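Local coordinates for ARF-like GTPase (Chlamydomonas reinhardtii, PDB 4M9Q), which belongs to the ADP-ribosylation factor family of small GTPases and has a P-loop nucleotide-binding fold, modelled with magnesium and phosphoaminophosphonic acid-guanylate ester, at residues A[5-10]-A[74-79]; A[12-17]-A[112-117]. All blocks are in the same frame, centred on the assembly; numbering follows the deposited sequence. Where two conformers were deposited one is given.

Contact 1: A[5-10]-A[74-79]; sequences ITIALL and AIVYVV
The Tyr-77 ring meets Leu-10 obliquely: its CD1 lies 4.0 Å from Leu-10 CB, close to the carbonyl carbon of the same residue. The ring lies on the face shared with Ala-8, Leu-10 and Ile-75; CG is anti to the backbone N (chi1 -165°), beside the carbonyl carbon. There Ile-108 of strand 108-113 and Thr-93 and Met-94 of helix 87-99 touch it, and its hydroxyl is hydrogen-bonded to Ser-90 OG. The other face carries Ile-7, Leu-9, Ala-74 and Val-76. Ile-7 CG2 touches Val-76 CG2 at 3.8 Å, and Ile-7 CG1 comes to 4.4 Å from Ala-74 CB; both residues touch Leu-165 of helix 157-190. Leu-9 runs alongside Val-76 in the same direction; Leu-9 was deposited in two conformers, which makes the detail of its fit doubtful. Between the two apolar layers the backbones pair in parallel, with local axes 15° apart. The pairing starts with a weak bond from Ala-8 N to Ala-74 O at 3.3 Å and continues from Val-76 N to Ala-8 O at 3.0 Å. Leu-10 N then reaches Val-76 O at 2.8 Å, nearly straight with 173° at the hydrogen, and Val-78 N closes the series on Leu-10 O at 2.9 Å. CA-H...O contacts accompany these bonds, among them Tyr-77 CA to Leu-10 O. Two neighbouring parallel strands with helices packed on both faces form the centre of the alpha/beta sheet of the P-loop fold, where strand 3-10 leads directly into the phosphate-binding loop.

Contact 2: A[12-17]-A[112-117]; sequences LDNAGK and ANKQDL. With GNP (phosphoaminophosphonic acid-guanylate ester), chain D.
Asn-113 has CG anti to its backbone N (chi1 -168°), which brings ND2 to Ala-15 O, while Lys-114, extended beyond CG, carries NZ to Asn-14 O. This joins the P-loop (Walker A) to the Asn-Lys-Gln-Asp sequence at residues 113-116, the NKxD guanine-recognition motif of small GTPases. The hydrogen bond from Asn-113 ND2 to Ala-15 O is 2.9 Å long and nearly straight (175°); ND2 lies in the carbonyl plane on a lone pair of Ala-15 O, and the acceptor lies in the amide plane in turn. Asn-113 OD1 accepts from Ala-146 N, so both ends of the amide are held. Lys-114 NZ meets Asn-14 O at 2.8 Å, nearly along the C=O axis. The same ammonium forms a salt bridge with Asp-80 and a weak bond to the ligand's O4', and these several acceptors would be expected to favour its charged state. On the way its aliphatic chain passes over the guanine, with Lys-114 CG 3.7 Å from ligand C6. Asp-116 grips the base edge, OD1 accepting a hydrogen bond from N1 of the base and OD2 one from N2. At the phosphate end, the backbone N atoms of Gly-16 and Lys-17 both donate to O2B of the ligand. The Lys-17 chain bends at chi3 and chi4 to bridge two phosphates: Lys-17 NZ stands 2.9 Å from ligand O2B and 2.6 Å from ligand O2G.

Overall arrangement
Both contacts are buried, but contact 1 sits at the centre of the chain and contact 2 about 14 Å away, centre to centre, where the strands give way to nucleotide-binding loops. The contacts are linked through neighbouring elements: strand 3-10 leads through Gly-11 into segment 12-17, and strand 74-80 adjoins strand 108-113, whose end supplies segment 112-117. Val-79 O probably accepts a hydrogen bond from Asn-113 N, and Ala-15 CB packs on Val-78 O. The chemistry changes along this path. Contact 1 combines regular backbone pairing with apolar packing, whereas contact 2 buries less surface and joins its loops through side-chain nitrogens on carbonyl oxygens, with the ligand touching both segments.

Contact 1: A[5-10]-A[74-79]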
loop_
_atom_site.group_PDB
_atom_site.type_symbol
_atom_site.label_atom_id
_atom_site.label_comp_id
_atom_site.label_asym_id
_atom_site.label_seq_id
_atom_site.Cartn_x
_atom_site.Cartn_y
_atom_site.Cartn_z
ATOM N N ILE A 5 -0.421 -7.707 11.701
ATOM C CA ILE A 5 -1.157 -7.022 10.629
ATOM C C ILE A 5 -0.499 -7.416 9.329
ATOM O O ILE A 5 0.707 -7.511 9.281
ATOM C CB ILE A 5 -0.933 -5.487 10.673
ATOM C CG1 ILE A 5 -1.810 -4.822 11.703
ATOM C CG2 ILE A 5 -1.358 -4.785 9.394
ATOM C CD1 ILE A 5 -1.847 -3.345 11.427
ATOM N N THR A 6 -1.254 -7.535 8.248
ATOM C CA THR A 6 -0.675 -7.752 6.956
ATOM C C THR A 6 -1.118 -6.565 6.073
ATOM O O THR A 6 -2.275 -6.118 6.141
ATOM C CB THR A 6 -1.153 -9.100 6.373
ATOM O OG1 THR A 6 -0.788 -10.148 7.271
ATOM C CG2 THR A 6 -0.547 -9.397 4.984
ATOM N N ILE A 7 -0.196 -6.077 5.251
ATOM C CA ILE A 7 -0.426 -4.923 4.436
ATOM C C ILE A 7 0.056 -5.209 3.038
ATOM O O ILE A 7 1.103 -5.819 2.872
ATOM C CB ILE A 7 0.388 -3.764 4.979
ATOM C CG1 ILE A 7 -0.268 -3.179 6.192
ATOM C CG2 ILE A 7 0.499 -2.632 4.005
ATOM C CD1 ILE A 7 0.729 -2.236 6.849
ATOM N N ALA A 8 -0.699 -4.772 2.032
ATOM C CA ALA A 8 -0.238 -4.869 0.615
ATOM C C ALA A 8 0.188 -3.521 0.199
ATOM O O ALA A 8 -0.504 -2.554 0.423
ATOM C CB ALA A 8 -1.353 -5.344 -0.307
ATOM N N LEU A 9 1.338 -3.442 -0.450
ATOM C CA LEU A 9 1.907 -2.154 -0.938
ATOM C C LEU A 9 1.601 -2.119 -2.421
ATOM O O LEU A 9 2.158 -2.899 -3.187
ATOM C CB LEU A 9 3.405 -2.173 -0.664
ATOM C CG LEU A 9 4.358 -0.986 -0.649
ATOM C CD1 LEU A 9 3.721 0.285 -0.114
ATOM C CD2 LEU A 9 5.627 -1.355 0.118
ATOM N N LEU A 10 0.664 -1.275 -2.817
ATOM C CA LEU A 10 0.156 -1.275 -4.160
ATOM C C LEU A 10 0.359 0.102 -4.773
ATOM O O LEU A 10 0.785 1.036 -4.098
ATOM C CB LEU A 10 -1.339 -1.600 -4.130
ATOM C CG LEU A 10 -1.786 -2.921 -3.477
ATOM C CD1 LEU A 10 -3.292 -2.999 -3.589
ATOM C CD2 LEU A 10 -1.104 -4.095 -4.126
ATOM N N ALA A 74 -5.012 -3.904 5.505
ATOM C CA ALA A 74 -4.954 -2.526 5.051
ATOM C C ALA A 74 -4.074 -2.454 3.826
ATOM O O ALA A 74 -3.378 -3.456 3.475
ATOM C CB ALA A 74 -4.398 -1.623 6.135
ATOM N N ILE A 75 -4.080 -1.279 3.186
ATOM C CA ILE A 75 -3.326 -1.053 1.967
ATOM C C ILE A 75 -2.455 0.174 2.128
ATOM O O ILE A 75 -2.874 1.128 2.768
ATOM C CB ILE A 75 -4.287 -0.810 0.799
ATOM C CG1 ILE A 75 -4.761 -2.151 0.250
ATOM C CG2 ILE A 75 -3.634 0.067 -0.286
ATOM C CD1 ILE A 75 -5.218 -2.066 -1.192
ATOM N N VAL A 76 -1.230 0.135 1.601
ATOM C CA VAL A 76 -0.499 1.343 1.347
ATOM C C VAL A 76 -0.589 1.496 -0.177
ATOM O O VAL A 76 -0.176 0.594 -0.887
ATOM C CB VAL A 76 0.921 1.262 1.821
ATOM C CG1 VAL A 76 1.693 2.505 1.413
ATOM C CG2 VAL A 76 0.985 1.069 3.328
ATOM N N TYR A 77 -1.174 2.596 -0.674
ATOM C CA TYR A 77 -1.216 2.869 -2.079
ATOM C C TYR A 77 -0.258 4.021 -2.387
ATOM O O TYR A 77 -0.342 5.083 -1.764
ATOM C CB TYR A 77 -2.619 3.221 -2.482
ATOM C CG TYR A 77 -2.833 3.170 -3.985
ATOM C CD1 TYR A 77 -3.052 1.983 -4.622
ATOM C CD2 TYR A 77 -2.800 4.332 -4.748
ATOM C CE1 TYR A 77 -3.219 1.947 -5.978
ATOM C CE2 TYR A 77 -2.956 4.295 -6.100
ATOM C CZ TYR A 77 -3.167 3.098 -6.708
ATOM O OH TYR A 77 -3.356 3.074 -8.048
ATOM N N VAL A 78 0.681 3.818 -3.303
ATOM C CA VAL A 78 1.700 4.790 -3.600
ATOM C C VAL A 78 1.438 5.361 -4.977
ATOM O O VAL A 78 1.194 4.634 -5.953
ATOM C CB VAL A 78 3.093 4.135 -3.563
ATOM C CG1 VAL A 78 4.205 5.178 -3.740
ATOM C CG2 VAL A 78 3.315 3.369 -2.251
ATOM N N VAL A 79 1.501 6.695 -5.065
ATOM C CA VAL A 79 1.293 7.407 -6.303
ATOM C C VAL A 79 2.548 8.184 -6.592
ATOM O O VAL A 79 3.145 8.770 -5.681
ATOM C CB VAL A 79 0.156 8.423 -6.173
ATOM C CG1 VAL A 79 -0.050 9.167 -7.489
ATOM C CG2 VAL A 79 -1.120 7.723 -5.799
#

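Contact 2: A[12-17]-A[112-117]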
loop_
_atom_site.group_PDB
_atom_site.type_symbol
_atom_site.label_atom_id
_atom_site.label_comp_id
_atom_site.label_asym_id
_atom_site.label_seq_id
_atom_site.Cartn_x
_atom_site.Cartn_y
_atom_site.Cartn_z
ATOM N N LEU A 12 0.863 2.030 -9.126
ATOM C CA LEU A 12 1.283 1.747 -10.497
ATOM C C LEU A 12 2.785 1.501 -10.522
ATOM O O LEU A 12 3.528 1.902 -9.605
ATOM C CB LEU A 12 0.979 2.929 -11.423
ATOM C CG LEU A 12 -0.461 3.391 -11.616
ATOM C CD1 LEU A 12 -0.507 4.556 -12.601
ATOM C CD2 LEU A 12 -1.394 2.256 -12.052
ATOM N N ASP A 13 3.236 0.870 -11.596
ATOM C CA ASP A 13 4.650 0.737 -11.814
ATOM C C ASP A 13 5.271 2.137 -11.787
ATOM O O ASP A 13 4.668 3.112 -12.194
ATOM C CB ASP A 13 4.932 0.035 -13.132
ATOM C CG ASP A 13 4.403 0.790 -14.314
ATOM O OD1 ASP A 13 3.164 0.783 -14.496
ATOM O OD2 ASP A 13 5.212 1.396 -15.061
ATOM N N ASN A 14 6.460 2.216 -11.218
ATOM C CA ASN A 14 7.240 3.427 -11.148
ATOM C C ASN A 14 6.843 4.395 -10.024
ATOM O O ASN A 14 7.481 5.434 -9.830
ATOM C CB ASN A 14 7.263 4.139 -12.515
ATOM C CG ASN A 14 8.485 5.024 -12.682
ATOM O OD1 ASN A 14 9.612 4.553 -12.523
ATOM N ND2 ASN A 14 8.273 6.315 -12.985
ATOM N N ALA A 15 5.840 4.029 -9.238
ATOM C CA ALA A 15 5.331 4.925 -8.209
ATOM C C ALA A 15 6.356 5.101 -7.073
ATOM O O ALA A 15 6.472 6.222 -6.465
ATOM C CB ALA A 15 4.023 4.401 -7.664
ATOM N N GLY A 16 7.088 4.008 -6.812
ATOM C CA GLY A 16 8.139 3.998 -5.796
ATOM C C GLY A 16 7.926 3.076 -4.628
ATOM O O GLY A 16 8.485 3.339 -3.569
ATOM N N LYS A 17 7.182 1.980 -4.839
ATOM C CA LYS A 17 6.778 1.071 -3.766
ATOM C C LYS A 17 7.997 0.356 -3.222
ATOM O O LYS A 17 8.250 0.350 -2.012
ATOM C CB LYS A 17 5.820 0.024 -4.282
ATOM C CG LYS A 17 4.573 0.579 -4.910
ATOM C CD LYS A 17 3.636 -0.513 -5.443
ATOM C CE LYS A 17 4.178 -1.146 -6.718
ATOM N NZ LYS A 17 4.127 -0.218 -7.872
ATOM N N ALA A 112 1.813 10.228 -1.449
ATOM C CA ALA A 112 2.023 11.080 -2.628
ATOM C C ALA A 112 3.528 11.202 -2.770
ATOM O O ALA A 112 4.130 12.143 -2.257
ATOM C CB ALA A 112 1.396 12.466 -2.432
ATOM N N ASN A 113 4.123 10.234 -3.440
ATOM C CA ASN A 113 5.578 10.079 -3.459
ATOM C C ASN A 113 6.318 11.020 -4.442
ATOM O O ASN A 113 5.736 11.636 -5.327
ATOM C CB ASN A 113 5.919 8.621 -3.746
ATOM C CG ASN A 113 7.372 8.309 -3.506
ATOM O OD1 ASN A 113 7.998 8.831 -2.557
ATOM N ND2 ASN A 113 7.939 7.481 -4.366
ATOM N N LYS A 114 7.615 11.151 -4.238
ATOM C CA LYS A 114 8.506 11.902 -5.166
ATOM C C LYS A 114 8.359 13.422 -5.009
ATOM O O LYS A 114 8.402 14.145 -5.978
ATOM C CB LYS A 114 8.268 11.458 -6.618
ATOM C CG LYS A 114 8.360 9.925 -6.837
ATOM C CD LYS A 114 8.832 9.580 -8.253
ATOM C CE LYS A 114 8.720 8.113 -8.582
ATOM N NZ LYS A 114 8.899 7.795 -10.034
ATOM N N GLN A 115 8.218 13.886 -3.770
ATOM C CA GLN A 115 8.060 15.296 -3.471
ATOM C C GLN A 115 9.342 16.091 -3.623
ATOM O O GLN A 115 9.316 17.306 -3.500
ATOM C CB GLN A 115 7.514 15.513 -2.077
ATOM C CG GLN A 115 6.105 14.977 -1.836
ATOM C CD GLN A 115 5.023 15.792 -2.495
ATOM O OE1 GLN A 115 5.104 16.992 -2.497
ATOM N NE2 GLN A 115 3.995 15.143 -3.008
ATOM N N ASP A 116 10.455 15.417 -3.883
ATOM C CA ASP A 116 11.716 16.097 -4.280
ATOM C C ASP A 116 11.676 16.559 -5.720
ATOM O O ASP A 116 12.446 17.429 -6.120
ATOM C CB ASP A 116 12.918 15.169 -4.109
ATOM C CG ASP A 116 12.771 13.872 -4.928
ATOM O OD1 ASP A 116 11.686 13.175 -4.891
ATOM O OD2 ASP A 116 13.756 13.536 -5.636
ATOM N N LEU A 117 10.805 15.978 -6.534
ATOM C CA LEU A 117 10.725 16.431 -7.950
ATOM C C LEU A 117 9.962 17.761 -8.090
ATOM O O LEU A 117 8.916 17.992 -7.473
ATOM C CB LEU A 117 10.110 15.338 -8.828
ATOM C CG LEU A 117 11.033 14.123 -8.948
ATOM C CD1 LEU A 117 10.313 13.102 -9.815
ATOM C CD2 LEU A 117 12.421 14.551 -9.482
HETATM P PG GNP D . 7.235 -1.608 -9.896
HETATM O O1G GNP D . 8.182 -2.593 -9.026
HETATM O O2G GNP D . 5.781 -1.548 -9.311
HETATM O O3G GNP D . 7.359 -2.050 -11.366
HETATM N N3B GNP D . 7.820 -0.032 -9.644
HETATM P PB GNP D . 8.016 0.490 -8.049
HETATM O O1B GNP D . 8.485 -0.694 -7.057
HETATM O O2B GNP D . 6.709 1.118 -7.649
HETATM O O3A GNP D . 9.114 1.623 -8.238
HETATM P PA GNP D . 10.567 1.697 -7.597
HETATM O O1A GNP D . 11.271 0.629 -8.341
HETATM O O2A GNP D . 10.408 1.684 -6.117
HETATM O "O5'" GNP D . 10.965 3.160 -8.097
HETATM C "C5'" GNP D . 10.793 3.504 -9.493
HETATM C "C4'" GNP D . 11.814 4.594 -9.912
HETATM O "O4'" GNP D . 11.503 5.759 -9.133
HETATM C "C3'" GNP D . 13.250 4.292 -9.511
HETATM O "O3'" GNP D . 14.202 5.033 -10.272
HETATM C "C2'" GNP D . 13.373 4.882 -8.147
HETATM O "O2'" GNP D . 14.673 5.228 -7.768
HETATM C "C1'" GNP D . 12.601 6.150 -8.328
HETATM N N9 GNP D . 12.111 6.785 -7.102
HETATM C C8 GNP D . 11.452 6.159 -6.128
HETATM N N7 GNP D . 11.080 7.027 -5.177
HETATM C C5 GNP D . 11.528 8.234 -5.536
HETATM C C6 GNP D . 11.474 9.571 -4.919
HETATM O O6 GNP D . 10.925 9.764 -3.818
HETATM N N1 GNP D . 12.018 10.563 -5.590
HETATM C C2 GNP D . 12.627 10.394 -6.805
HETATM N N2 GNP D . 13.158 11.480 -7.373
HETATM N N3 GNP D . 12.723 9.197 -7.441
HETATM C C4 GNP D . 12.212 8.083 -6.817
#